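Side-chain contacts in apical membrane antigen 1-like protein, soluble form (PDB 3ZLE), which may take part in host-cell invasion by Toxoplasma sporozoites, probably by binding a RON2-type partner at the moving junction: residues F22-V27 and A335-G340; D71-S76 and N283-V288; D233-P238 and F377-K382. All coordinates share one frame; numbering follows the deposited sequence.

How the interactions relate
No catalytic site links the three contacts; they sit at separate places along the elongated ectodomain. Interaction 1 lies near the middle, about 8 Å from the chain's centre. Interactions 2 and 3 fall on opposite sides of that centre, their own centres about 52 Å apart. Interaction 1 is closer to interaction 3 (centres about 22 Å apart, nearest atoms about 9 Å) than to interaction 2 (centres about 30 Å apart), and no two of them touch. Strand 326-330 relates interactions 1 and 3: its Phe327 meets the ring of Phe22, its Cys326 is disulfide-bonded to Cys236, and Ala328 and Pro329 meet Gln379. In interaction 2 the Phe285 side chain is about 11 Å from a bound N-acetylglucosamine.

Interaction 1 (F22-V27 and A335-G340); sequences FNIPQV and AYTALG
Ile24 and Leu339 reach toward each other tip to tip, joining the short helix 24-27, weakly capped by Asn23, to the loop that follows strand 333-337, an outermost strand of a four-stranded antiparallel sheet in the AMA1 ectodomain, whose family belongs to the PAN clan. The Leu339 methyl CD1 sits 3.7 Å from Ile24 CD1, and Ile24 CG1 and CG2 are only slightly farther from it, so one leucine branch serves the whole isoleucine fork. With CG1 placed anti to its carbonyl carbon (chi1 -73°) and CD1 extended beyond it, Ile24 carries its longer branch past Thr337, the two side chains running in opposite directions. There Ile24 CD1 lies 4.0 Å from Thr337 CB.

Phe22 meets the same threonine from another direction. The two side chains cross at about a right angle, and Thr337 CG2 comes to the edge of the ring, near its plane, 4.2 Å from Phe22 CD1. The ring also meets those of Phe18, Phe228 and, edge-to-face, Phe327. Trp303 of the neighbouring strand 303-308 touches both Ile24 and Thr337, and its NE1 is hydrogen-bonded to Phe22 O, tying the turn before the helix to the sheet.

Thr337 divides its work: its methyl faces the apolar partners, while its hydroxyl is turned back to the chain that follows the strand. In this ST motif, Thr337 OG1 accepts from Gly340 N at 3.0 Å, with a weak second bond from Leu339 N.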
ATOM      1  N   PHE A  22       0.342  -2.978 -12.239  1.00 25.15           N
ATOM      2  CA  PHE A  22       0.270  -1.560 -11.861  1.00 22.79           C
ATOM      3  C   PHE A  22      -1.118  -0.982 -12.105  1.00 27.15           C
ATOM      4  O   PHE A  22      -1.370   0.224 -11.896  1.00 27.77           O
ATOM      5  CB  PHE A  22       1.430  -0.756 -12.547  1.00 21.01           C
ATOM      6  CG  PHE A  22       2.797  -1.282 -12.195  1.00 18.50           C
ATOM      7  CD1 PHE A  22       3.380  -0.941 -10.997  1.00 18.98           C
ATOM      8  CD2 PHE A  22       3.391  -2.298 -12.959  1.00 17.54           C
ATOM      9  CE1 PHE A  22       4.565  -1.516 -10.573  1.00 16.20           C
ATOM     10  CE2 PHE A  22       4.597  -2.837 -12.588  1.00 19.59           C
ATOM     11  CZ  PHE A  22       5.166  -2.498 -11.351  1.00 16.41           C
ATOM     12  N   ASN A  23      -2.050  -1.851 -12.498  1.00 29.51           N
ATOM     13  CA  ASN A  23      -3.453  -1.440 -12.590  1.00 24.47           C
ATOM     14  C   ASN A  23      -4.138  -1.589 -11.257  1.00 21.96           C
ATOM     15  O   ASN A  23      -4.852  -2.558 -11.002  1.00 24.88           O
ATOM     16  CB  ASN A  23      -4.178  -2.252 -13.614  1.00 22.94           C
ATOM     17  CG  ASN A  23      -5.585  -1.792 -13.802  1.00 26.06           C
ATOM     18  OD1 ASN A  23      -6.092  -0.951 -13.048  1.00 32.18           O
ATOM     19  ND2 ASN A  23      -6.221  -2.295 -14.831  1.00 23.47           N
ATOM     20  N   ILE A  24      -3.826  -0.659 -10.383  1.00 22.01           N
ATOM     21  CA  ILE A  24      -4.191  -0.705  -8.969  1.00 18.07           C
ATOM     22  C   ILE A  24      -5.714  -0.817  -8.630  1.00 20.76           C
ATOM     23  O   ILE A  24      -6.099  -1.534  -7.681  1.00 22.41           O
ATOM     24  CB  ILE A  24      -3.522   0.492  -8.256  1.00 17.92           C
ATOM     25  CG1 ILE A  24      -2.000   0.204  -8.132  1.00 20.62           C
ATOM     26  CG2 ILE A  24      -4.142   0.749  -6.882  1.00 16.02           C
ATOM     27  CD1 ILE A  24      -1.249   1.242  -7.295  1.00 21.57           C
ATOM     28  N   PRO A  25      -6.577  -0.017  -9.302  1.00 22.06           N
ATOM     29  CA  PRO A  25      -8.018  -0.193  -9.026  1.00 20.86           C
ATOM     30  C   PRO A  25      -8.453  -1.588  -9.358  1.00 21.78           C
ATOM     31  O   PRO A  25      -9.291  -2.146  -8.673  1.00 26.93           O
ATOM     32  CB  PRO A  25      -8.689   0.778 -10.012  1.00 23.98           C
ATOM     33  CG  PRO A  25      -7.615   1.776 -10.376  1.00 22.60           C
ATOM     34  CD  PRO A  25      -6.324   1.007 -10.333  1.00 19.85           C
ATOM     35  N   GLN A  26      -7.936  -2.145 -10.448  1.00 23.75           N
ATOM     36  CA  GLN A  26      -8.223  -3.518 -10.745  1.00 22.83           C
ATOM     37  C   GLN A  26      -7.629  -4.513  -9.725  1.00 24.79           C
ATOM     38  O   GLN A  26      -8.359  -5.338  -9.182  1.00 29.75           O
ATOM     39  CB  GLN A  26      -7.786  -3.852 -12.144  1.00 28.99           C
ATOM     40  CG  GLN A  26      -8.136  -5.269 -12.566  1.00 35.65           C
ATOM     41  CD  GLN A  26      -8.226  -5.380 -14.069  1.00 41.89           C
ATOM     42  OE1 GLN A  26      -8.616  -4.431 -14.740  1.00 57.06           O
ATOM     43  NE2 GLN A  26      -7.778  -6.512 -14.613  1.00 51.37           N
ATOM     44  N   VAL A  27      -6.311  -4.491  -9.500  1.00 23.59           N
ATOM     45  CA  VAL A  27      -5.692  -5.598  -8.714  1.00 20.22           C
ATOM     46  C   VAL A  27      -5.841  -5.355  -7.189  1.00 22.13           C
ATOM     47  O   VAL A  27      -5.966  -6.276  -6.434  1.00 22.50           O
ATOM     48  CB  VAL A  27      -4.197  -5.862  -9.058  1.00 23.61           C
ATOM     49  CG1 VAL A  27      -4.002  -6.161 -10.545  1.00 21.37           C
ATOM     50  CG2 VAL A  27      -3.318  -4.689  -8.634  1.00 27.19           C
ATOM     51  N   ALA A 335      10.139   4.228 -10.565  1.00 36.91           N
ATOM     52  CA  ALA A 335       8.677   4.287 -10.542  1.00 27.36           C
ATOM     53  C   ALA A 335       8.123   3.643  -9.302  1.00 29.30           C
ATOM     54  O   ALA A 335       8.370   2.452  -9.037  1.00 29.20           O
ATOM     55  CB  ALA A 335       8.081   3.683 -11.781  1.00 23.13           C
ATOM     56  N   TYR A 336       7.394   4.434  -8.525  1.00 22.31           N
ATOM     57  CA  TYR A 336       6.934   4.015  -7.211  1.00 24.12           C
ATOM     58  C   TYR A 336       5.385   3.887  -7.192  1.00 22.99           C
ATOM     59  O   TYR A 336       4.672   4.624  -7.917  1.00 20.14           O
ATOM     60  CB  TYR A 336       7.341   5.104  -6.200  1.00 28.92           C
ATOM     61  CG  TYR A 336       8.810   5.115  -5.866  1.00 28.02           C
ATOM     62  CD1 TYR A 336       9.382   4.048  -5.168  1.00 27.54           C
ATOM     63  CD2 TYR A 336       9.629   6.194  -6.222  1.00 21.97           C
ATOM     64  CE1 TYR A 336      10.670   4.067  -4.765  1.00 22.02           C
ATOM     65  CE2 TYR A 336      10.977   6.227  -5.831  1.00 26.81           C
ATOM     66  CZ  TYR A 336      11.480   5.155  -5.091  1.00 30.78           C
ATOM     67  OH  TYR A 336      12.801   5.106  -4.732  1.00 23.02           O
ATOM     68  N   THR A 337       4.848   3.126  -6.257  1.00 19.11           N
ATOM     69  CA  THR A 337       3.397   3.301  -5.954  1.00 19.09           C
ATOM     70  C   THR A 337       3.121   3.476  -4.499  1.00 20.95           C
ATOM     71  O   THR A 337       3.923   3.092  -3.627  1.00 25.88           O
ATOM     72  CB  THR A 337       2.534   2.159  -6.464  1.00 21.39           C
ATOM     73  OG1 THR A 337       2.708   1.030  -5.624  1.00 23.29           O
ATOM     74  CG2 THR A 337       2.860   1.796  -7.903  1.00 20.97           C
ATOM     75  N   ALA A 338       1.922   3.925  -4.200  1.00 20.75           N
ATOM     76  CA  ALA A 338       1.469   3.878  -2.818  1.00 17.31           C
ATOM     77  C   ALA A 338       1.390   2.474  -2.225  1.00 18.81           C
ATOM     78  O   ALA A 338       1.559   2.304  -0.997  1.00 19.84           O
ATOM     79  CB  ALA A 338       0.177   4.616  -2.642  1.00 15.15           C
ATOM     80  N   LEU A 339       1.288   1.466  -3.066  1.00 18.02           N
ATOM     81  CA  LEU A 339       1.281   0.055  -2.512  1.00 22.23           C
ATOM     82  C   LEU A 339       2.637  -0.545  -2.211  1.00 23.02           C
ATOM     83  O   LEU A 339       2.806  -1.278  -1.204  1.00 18.55           O
ATOM     84  CB  LEU A 339       0.521  -0.874  -3.421  1.00 18.76           C
ATOM     85  CG  LEU A 339      -0.983  -0.626  -3.296  1.00 19.71           C
ATOM     86  CD1 LEU A 339      -1.716  -1.152  -4.506  1.00 22.42           C
ATOM     87  CD2 LEU A 339      -1.477  -1.281  -2.020  1.00 20.85           C
ATOM     88  N   GLY A 340       3.575  -0.320  -3.137  1.00 21.63           N
ATOM     89  CA  GLY A 340       4.822  -1.056  -3.158  1.00 22.69           C
ATOM     90  C   GLY A 340       5.806  -0.669  -2.084  1.00 23.36           C
ATOM     91  O   GLY A 340       5.553   0.244  -1.292  1.00 24.37           O
TER

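Interaction 2 (D71-S76 and N283-V288)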
ATOM      1  N   ASP A  71       1.461  -3.203  19.668  1.00 23.74           N
ATOM      2  CA  ASP A  71       1.136  -3.617  21.022  1.00 28.10           C
ATOM      3  C   ASP A  71      -0.275  -4.157  21.108  1.00 27.64           C
ATOM      4  O   ASP A  71      -1.138  -3.834  20.263  1.00 29.74           O
ATOM      5  CB  ASP A  71       1.298  -2.449  21.991  1.00 30.48           C
ATOM      6  CG  ASP A  71       2.752  -2.191  22.374  1.00 38.67           C
ATOM      7  OD1 ASP A  71       3.660  -2.925  21.890  1.00 34.58           O
ATOM      8  OD2 ASP A  71       2.973  -1.249  23.174  1.00 39.01           O
ATOM      9  N   ASP A  72      -0.459  -5.068  22.058  1.00 27.09           N
ATOM     10  CA  ASP A  72      -1.734  -5.566  22.457  1.00 26.68           C
ATOM     11  C   ASP A  72      -2.698  -4.439  22.630  1.00 31.12           C
ATOM     12  O   ASP A  72      -2.406  -3.470  23.323  1.00 39.38           O
ATOM     13  CB  ASP A  72      -1.616  -6.353  23.787  1.00 28.72           C
ATOM     14  CG  ASP A  72      -1.037  -7.717  23.592  1.00 31.56           C
ATOM     15  OD1 ASP A  72      -0.958  -8.149  22.432  1.00 41.52           O
ATOM     16  OD2 ASP A  72      -0.739  -8.408  24.596  1.00 42.40           O
ATOM     17  N   ALA A  73      -3.866  -4.574  22.025  1.00 31.87           N
ATOM     18  CA  ALA A  73      -4.969  -3.661  22.286  1.00 29.11           C
ATOM     19  C   ALA A  73      -5.546  -3.995  23.649  1.00 33.84           C
ATOM     20  O   ALA A  73      -5.388  -5.123  24.136  1.00 31.47           O
ATOM     21  CB  ALA A  73      -6.022  -3.824  21.223  1.00 29.42           C
ATOM     22  N   PRO A  74      -6.182  -3.009  24.297  1.00 30.56           N
ATOM     23  CA  PRO A  74      -6.732  -3.230  25.658  1.00 32.88           C
ATOM     24  C   PRO A  74      -7.891  -4.220  25.691  1.00 36.99           C
ATOM     25  O   PRO A  74      -8.680  -4.274  24.740  1.00 36.04           O
ATOM     26  CB  PRO A  74      -7.209  -1.837  26.102  1.00 33.59           C
ATOM     27  CG  PRO A  74      -7.231  -0.961  24.854  1.00 30.14           C
ATOM     28  CD  PRO A  74      -6.598  -1.728  23.694  1.00 29.98           C
ATOM     29  N   THR A  75      -7.943  -5.049  26.745  1.00 40.52           N
ATOM     30  CA  THR A  75      -9.081  -5.976  26.977  1.00 48.03           C
ATOM     31  C   THR A  75     -10.132  -5.378  27.924  1.00 49.76           C
ATOM     32  O   THR A  75     -11.262  -5.861  27.993  1.00 59.84           O
ATOM     33  CB  THR A  75      -8.615  -7.323  27.586  1.00 45.26           C
ATOM     34  OG1 THR A  75      -7.685  -7.061  28.649  1.00 41.94           O
ATOM     35  CG2 THR A  75      -7.935  -8.196  26.525  1.00 38.78           C
ATOM     36  N   SER A  76      -9.744  -4.358  28.677  1.00 51.01           N
ATOM     37  CA  SER A  76     -10.683  -3.650  29.539  1.00 50.55           C
ATOM     38  C   SER A  76     -10.275  -2.195  29.586  1.00 60.72           C
ATOM     39  O   SER A  76      -9.081  -1.872  29.501  1.00 59.47           O
ATOM     40  CB  SER A  76     -10.659  -4.222  30.963  1.00 42.61           C
ATOM     41  OG  SER A  76      -9.475  -3.838  31.638  1.00 41.60           O
ATOM     42  N   ASN A 283     -13.416   1.130  23.238  1.00 44.81           N
ATOM     43  CA  ASN A 283     -13.391  -0.157  22.584  1.00 42.19           C
ATOM     44  C   ASN A 283     -14.075  -0.162  21.246  1.00 40.77           C
ATOM     45  O   ASN A 283     -14.442  -1.206  20.745  1.00 45.14           O
ATOM     46  CB  ASN A 283     -13.933  -1.251  23.492  1.00 41.57           C
ATOM     47  CG  ASN A 283     -15.392  -1.027  23.885  1.00 49.28           C
ATOM     48  OD1 ASN A 283     -15.986   0.005  23.581  1.00 46.71           O
ATOM     49  ND2 ASN A 283     -15.963  -1.996  24.576  1.00 44.70           N
ATOM     50  N   ASP A 284     -14.143   1.002  20.628  1.00 38.63           N
ATOM     51  CA  ASP A 284     -14.589   1.117  19.263  1.00 40.60           C
ATOM     52  C   ASP A 284     -13.464   0.762  18.281  1.00 40.38           C
ATOM     53  O   ASP A 284     -12.939   1.619  17.586  1.00 37.74           O
ATOM     54  CB  ASP A 284     -15.119   2.537  19.016  1.00 52.48           C
ATOM     55  CG  ASP A 284     -16.437   2.801  19.746  1.00 50.29           C
ATOM     56  OD1 ASP A 284     -17.095   1.820  20.166  1.00 58.58           O
ATOM     57  OD2 ASP A 284     -16.842   3.977  19.842  1.00 64.35           O
ATOM     58  N   PHE A 285     -13.149  -0.529  18.206  1.00 38.16           N
ATOM     59  CA  PHE A 285     -12.044  -1.011  17.410  1.00 34.55           C
ATOM     60  C   PHE A 285     -12.323  -0.953  15.923  1.00 32.38           C
ATOM     61  O   PHE A 285     -11.410  -1.035  15.141  1.00 34.79           O
ATOM     62  CB  PHE A 285     -11.654  -2.432  17.827  1.00 29.75           C
ATOM     63  CG  PHE A 285     -11.077  -2.528  19.221  1.00 28.37           C
ATOM     64  CD1 PHE A 285     -10.854  -1.383  19.986  1.00 28.65           C
ATOM     65  CD2 PHE A 285     -10.825  -3.763  19.792  1.00 25.61           C
ATOM     66  CE1 PHE A 285     -10.395  -1.479  21.285  1.00 29.20           C
ATOM     67  CE2 PHE A 285     -10.308  -3.861  21.075  1.00 31.19           C
ATOM     68  CZ  PHE A 285     -10.093  -2.715  21.827  1.00 30.55           C
ATOM     69  N   TRP A 286     -13.604  -0.951  15.534  1.00 37.90           N
ATOM     70  CA  TRP A 286     -13.959  -0.994  14.114  1.00 27.93           C
ATOM     71  C   TRP A 286     -14.822   0.211  13.733  1.00 33.17           C
ATOM     72  O   TRP A 286     -15.796   0.506  14.398  1.00 43.09           O
ATOM     73  CB  TRP A 286     -14.686  -2.319  13.742  1.00 32.24           C
ATOM     74  CG  TRP A 286     -14.108  -3.643  14.341  1.00 26.13           C
ATOM     75  CD1 TRP A 286     -12.840  -3.866  14.763  1.00 31.10           C
ATOM     76  CD2 TRP A 286     -14.804  -4.906  14.479  1.00 28.66           C
ATOM     77  NE1 TRP A 286     -12.698  -5.174  15.218  1.00 25.70           N
ATOM     78  CE2 TRP A 286     -13.909  -5.807  15.115  1.00 27.25           C
ATOM     79  CE3 TRP A 286     -16.133  -5.306  14.279  1.00 29.12           C
ATOM     80  CZ2 TRP A 286     -14.276  -7.101  15.475  1.00 30.37           C
ATOM     81  CZ3 TRP A 286     -16.502  -6.617  14.619  1.00 31.39           C
ATOM     82  CH2 TRP A 286     -15.562  -7.507  15.202  1.00 33.38           C
ATOM     83  N   PRO A 287     -14.505   0.864  12.603  1.00 32.12           N
ATOM     84  CA  PRO A 287     -15.253   2.024  12.153  1.00 38.05           C
ATOM     85  C   PRO A 287     -16.667   1.630  11.774  1.00 38.81           C
ATOM     86  O   PRO A 287     -16.856   0.682  11.007  1.00 40.77           O
ATOM     87  CB  PRO A 287     -14.477   2.474  10.904  1.00 32.39           C
ATOM     88  CG  PRO A 287     -13.085   1.996  11.154  1.00 31.43           C
ATOM     89  CD  PRO A 287     -13.252   0.685  11.847  1.00 28.07           C
ATOM     90  N   VAL A 288     -17.664   2.361  12.274  1.00 36.68           N
ATOM     91  CA  VAL A 288     -19.029   2.007  11.902  1.00 34.75           C
ATOM     92  C   VAL A 288     -19.356   2.417  10.471  1.00 36.30           C
ATOM     93  O   VAL A 288     -18.862   3.438   9.971  1.00 34.81           O
ATOM     94  CB  VAL A 288     -20.134   2.372  12.974  1.00 37.96           C
ATOM     95  CG1 VAL A 288     -19.561   3.064  14.201  1.00 28.99           C
ATOM     96  CG2 VAL A 288     -21.318   3.114  12.362  1.00 30.63           C
TER
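Phe285 drives the far end of its ring against the extended loop at Ala73 and Pro74, meeting backbone and side chain together. Phe285 CZ lies 3.6 Å from Pro74 O, which sits at the ring edge and in its plane; Phe285 CE2 is 4.0 Å from Pro74 O, so the carbonyl oxygen lies mainly off the CZ corner. On the proline side chain the nearest carbon is Pro74 CD, 4.1 Å from Phe285 CZ; here the two side chains slide past each other in opposite directions. The methyl Ala73 CB approaches Phe285 CZ obliquely at 4.3 Å.

Two torsions place the ring. CG stands anti to the carbonyl carbon of Phe285 (chi1 -67°), and chi2 of -4° brings the ring plane almost into line with the bond between CA and CB. Pro136 also touches this side chain, and Leu84 touches Pro74.

Both segments are irregular loops, the second lying in the long connection between helix 253-262 and strand 303-308. The position of 283-288 in this connection is consistent with the domain II loop, which in AMA1 relatives extends over the apolar RON2-binding groove of domain I. Next to Phe285, Trp286 stacks on Tyr144 and gives its indole NE1 to Ser161 O. The Phe285 side chain is about 11 Å from a bound N-acetylglucosamine, too far for the sugar to touch that ring.

Across the two segments the contact is van der Waals packing, but the slightly positive C-H of Phe285 CZ points roughly toward Pro74 O, an edge-on approach that probably adds a small electrostatic attraction.

Interaction 3 (D233-P238 and F377-K382); sequences DGQCVP and FDQTSK
The side-chain nitrogen NE2 of Gln379 donates to Cys236 O at 2.8 Å, a bond with an N-H...O angle of 154°. The donor lies in the carbonyl plane, on a lone pair, and the acceptor is only 11° out of the glutamine amide plane, so both flat groups are well turned for the bond. The other half of the amide is used as well: a water donates to Gln379 OE1 at 2.6 Å and accepts a weak bond from Cys236 N. One side-chain amide thereby serves both polar backbone groups of a single residue, directly at the carbonyl and through water at the N-H, which limits its freedom to flip.

Gln379 spans the gap by holding CG anti to its backbone N (chi1 -174°) and running extended beyond it. Gln379 OE1 passes 3.6 Å from Cys236 CB, while Gln235 CG remains at a looser 4.4 Å from Gln379 NE2. Cys236 is itself fixed by its disulfide to Cys326, and Gln379 also touches Ala328 and Pro329 of the same strand 326-330.

Strands 235-238 and 376-383 are outermost members of two separate antiparallel sheets. The second pairs with strand 366-373; Cys372, in that strand, is bonded to Cys350, and Cys365, just before it, to Cys385. A side-chain bridge between the two sheets in this cystine-rich region is consistent with the domain II to domain III junction of AMA1 proteins.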
ATOM      1  N   ASP A 233       1.155   7.508 -29.987  1.00 52.40           N
ATOM      2  CA  ASP A 233       1.977   7.884 -31.126  1.00 49.15           C
ATOM      3  C   ASP A 233       3.218   7.017 -31.228  1.00 48.56           C
ATOM      4  O   ASP A 233       4.311   7.516 -31.485  1.00 64.78           O
ATOM      5  CB  ASP A 233       2.390   9.345 -31.024  1.00 59.44           C
ATOM      6  CG  ASP A 233       1.272  10.285 -31.378  1.00 75.86           C
ATOM      7  OD1 ASP A 233       0.632  10.078 -32.434  1.00 69.92           O
ATOM      8  OD2 ASP A 233       1.026  11.229 -30.596  1.00 81.93           O
ATOM      9  N   GLY A 234       3.052   5.722 -31.004  1.00 42.83           N
ATOM     10  CA  GLY A 234       4.154   4.770 -31.168  1.00 38.49           C
ATOM     11  C   GLY A 234       5.340   4.913 -30.220  1.00 35.05           C
ATOM     12  O   GLY A 234       6.405   4.364 -30.496  1.00 38.79           O
ATOM     13  N   GLN A 235       5.071   5.394 -29.008  1.00 35.19           N
ATOM     14  CA  GLN A 235       6.102   5.827 -28.047  1.00 33.33           C
ATOM     15  C   GLN A 235       5.391   5.724 -26.693  1.00 30.22           C
ATOM     16  O   GLN A 235       4.174   5.930 -26.641  1.00 33.11           O
ATOM     17  CB  GLN A 235       6.483   7.285 -28.372  1.00 28.06           C
ATOM     18  CG  GLN A 235       6.720   8.189 -27.202  1.00 40.33           C
ATOM     19  CD  GLN A 235       7.146   9.583 -27.637  1.00 36.47           C
ATOM     20  OE1 GLN A 235       6.819  10.043 -28.729  1.00 46.54           O
ATOM     21  NE2 GLN A 235       7.887  10.239 -26.795  1.00 43.06           N
ATOM     22  N   CYS A 236       6.082   5.234 -25.655  1.00 24.85           N
ATOM     23  CA  CYS A 236       5.710   5.531 -24.261  1.00 22.92           C
ATOM     24  C   CYS A 236       6.008   6.963 -23.835  1.00 26.51           C
ATOM     25  O   CYS A 236       7.158   7.352 -23.717  1.00 28.41           O
ATOM     26  CB  CYS A 236       6.436   4.592 -23.280  1.00 30.35           C
ATOM     27  SG  CYS A 236       5.629   4.545 -21.635  1.00 35.10           S
ATOM     28  N   VAL A 237       4.986   7.734 -23.499  1.00 29.08           N
ATOM     29  CA  VAL A 237       5.258   9.030 -22.975  1.00 27.33           C
ATOM     30  C   VAL A 237       5.026   9.094 -21.486  1.00 24.60           C
ATOM     31  O   VAL A 237       3.912   8.924 -21.032  1.00 31.72           O
ATOM     32  CB  VAL A 237       4.562  10.185 -23.745  1.00 30.50           C
ATOM     33  CG1 VAL A 237       4.066   9.728 -25.105  1.00 22.70           C
ATOM     34  CG2 VAL A 237       3.450  10.803 -22.935  1.00 26.98           C
ATOM     35  N   PRO A 238       6.099   9.377 -20.727  1.00 28.23           N
ATOM     36  CA  PRO A 238       6.041   9.249 -19.271  1.00 25.61           C
ATOM     37  C   PRO A 238       5.209  10.355 -18.702  1.00 26.05           C
ATOM     38  O   PRO A 238       5.183  11.442 -19.252  1.00 35.44           O
ATOM     39  CB  PRO A 238       7.542   9.414 -18.814  1.00 24.47           C
ATOM     40  CG  PRO A 238       8.267   9.975 -20.001  1.00 23.77           C
ATOM     41  CD  PRO A 238       7.488   9.589 -21.240  1.00 24.08           C
ATOM     42  N   PHE A 377      15.011  -3.261 -22.532  1.00 39.12           N
ATOM     43  CA  PHE A 377      14.206  -2.249 -23.152  1.00 41.09           C
ATOM     44  C   PHE A 377      15.030  -0.987 -23.320  1.00 44.87           C
ATOM     45  O   PHE A 377      15.772  -0.591 -22.408  1.00 33.71           O
ATOM     46  CB  PHE A 377      12.956  -1.955 -22.314  1.00 41.08           C
ATOM     47  CG  PHE A 377      11.771  -2.770 -22.711  1.00 46.85           C
ATOM     48  CD1 PHE A 377      11.003  -2.405 -23.807  1.00 43.25           C
ATOM     49  CD2 PHE A 377      11.486  -3.973 -22.059  1.00 60.09           C
ATOM     50  CE1 PHE A 377       9.903  -3.156 -24.176  1.00 48.78           C
ATOM     51  CE2 PHE A 377      10.403  -4.761 -22.452  1.00 62.86           C
ATOM     52  CZ  PHE A 377       9.596  -4.337 -23.498  1.00 53.69           C
ATOM     53  N   ASP A 378      14.894  -0.357 -24.486  1.00 33.04           N
ATOM     54  CA  ASP A 378      15.547   0.905 -24.732  1.00 37.83           C
ATOM     55  C   ASP A 378      14.618   1.860 -25.478  1.00 34.70           C
ATOM     56  O   ASP A 378      13.904   1.465 -26.399  1.00 33.79           O
ATOM     57  CB  ASP A 378      16.843   0.685 -25.501  1.00 37.17           C
ATOM     58  CG  ASP A 378      17.883   1.787 -25.241  1.00 56.73           C
ATOM     59  OD1 ASP A 378      17.933   2.314 -24.104  1.00 52.91           O
ATOM     60  OD2 ASP A 378      18.623   2.153 -26.195  1.00 61.23           O
ATOM     61  N   GLN A 379      14.537   3.080 -24.969  1.00 35.81           N
ATOM     62  CA  GLN A 379      13.790   4.149 -25.597  1.00 32.37           C
ATOM     63  C   GLN A 379      14.770   5.280 -25.879  1.00 35.49           C
ATOM     64  O   GLN A 379      15.359   5.818 -24.959  1.00 42.86           O
ATOM     65  CB  GLN A 379      12.715   4.657 -24.655  1.00 30.99           C
ATOM     66  CG  GLN A 379      11.778   5.685 -25.283  1.00 33.70           C
ATOM     67  CD  GLN A 379      10.427   5.675 -24.640  1.00 35.81           C
ATOM     68  OE1 GLN A 379       9.944   4.625 -24.253  1.00 60.02           O
ATOM     69  NE2 GLN A 379       9.857   6.851 -24.418  1.00 36.29           N
ATOM     70  N   THR A 380      14.923   5.663 -27.137  1.00 38.00           N
ATOM     71  CA  THR A 380      15.820   6.782 -27.456  1.00 43.58           C
ATOM     72  C   THR A 380      15.217   7.690 -28.506  1.00 35.99           C
ATOM     73  O   THR A 380      14.455   7.245 -29.349  1.00 37.53           O
ATOM     74  CB  THR A 380      17.156   6.294 -28.009  1.00 35.05           C
ATOM     75  OG1 THR A 380      16.904   5.473 -29.147  1.00 41.45           O
ATOM     76  CG2 THR A 380      17.927   5.499 -26.962  1.00 31.85           C
ATOM     77  N   SER A 381      15.647   8.943 -28.510  1.00 33.90           N
ATOM     78  CA  SER A 381      15.439   9.810 -29.671  1.00 32.98           C
ATOM     79  C   SER A 381      16.414   9.512 -30.802  1.00 35.56           C
ATOM     80  O   SER A 381      17.575   9.251 -30.567  1.00 48.79           O
ATOM     81  CB  SER A 381      15.579  11.244 -29.270  1.00 30.14           C
ATOM     82  OG  SER A 381      14.562  11.582 -28.387  1.00 32.45           O
ATOM     83  N   LYS A 382      15.938   9.668 -32.031  1.00 40.60           N
ATOM     84  CA  LYS A 382      16.709   9.352 -33.219  1.00 42.11           C
ATOM     85  C   LYS A 382      16.502  10.452 -34.233  1.00 44.14           C
ATOM     86  O   LYS A 382      15.376  10.933 -34.437  1.00 46.42           O
ATOM     87  CB  LYS A 382      16.237   8.024 -33.815  1.00 44.61           C
ATOM     88  CG  LYS A 382      16.950   7.630 -35.099  1.00 45.06           C
ATOM     89  CD  LYS A 382      16.378   6.340 -35.660  1.00 56.89           C
ATOM     90  CE  LYS A 382      16.901   6.053 -37.052  1.00 64.29           C
ATOM     91  NZ  LYS A 382      16.783   4.599 -37.367  1.00 81.10           N
TER
HETATM   92  O   HOH W   1       8.509   2.856 -25.495  1.00 44.34           O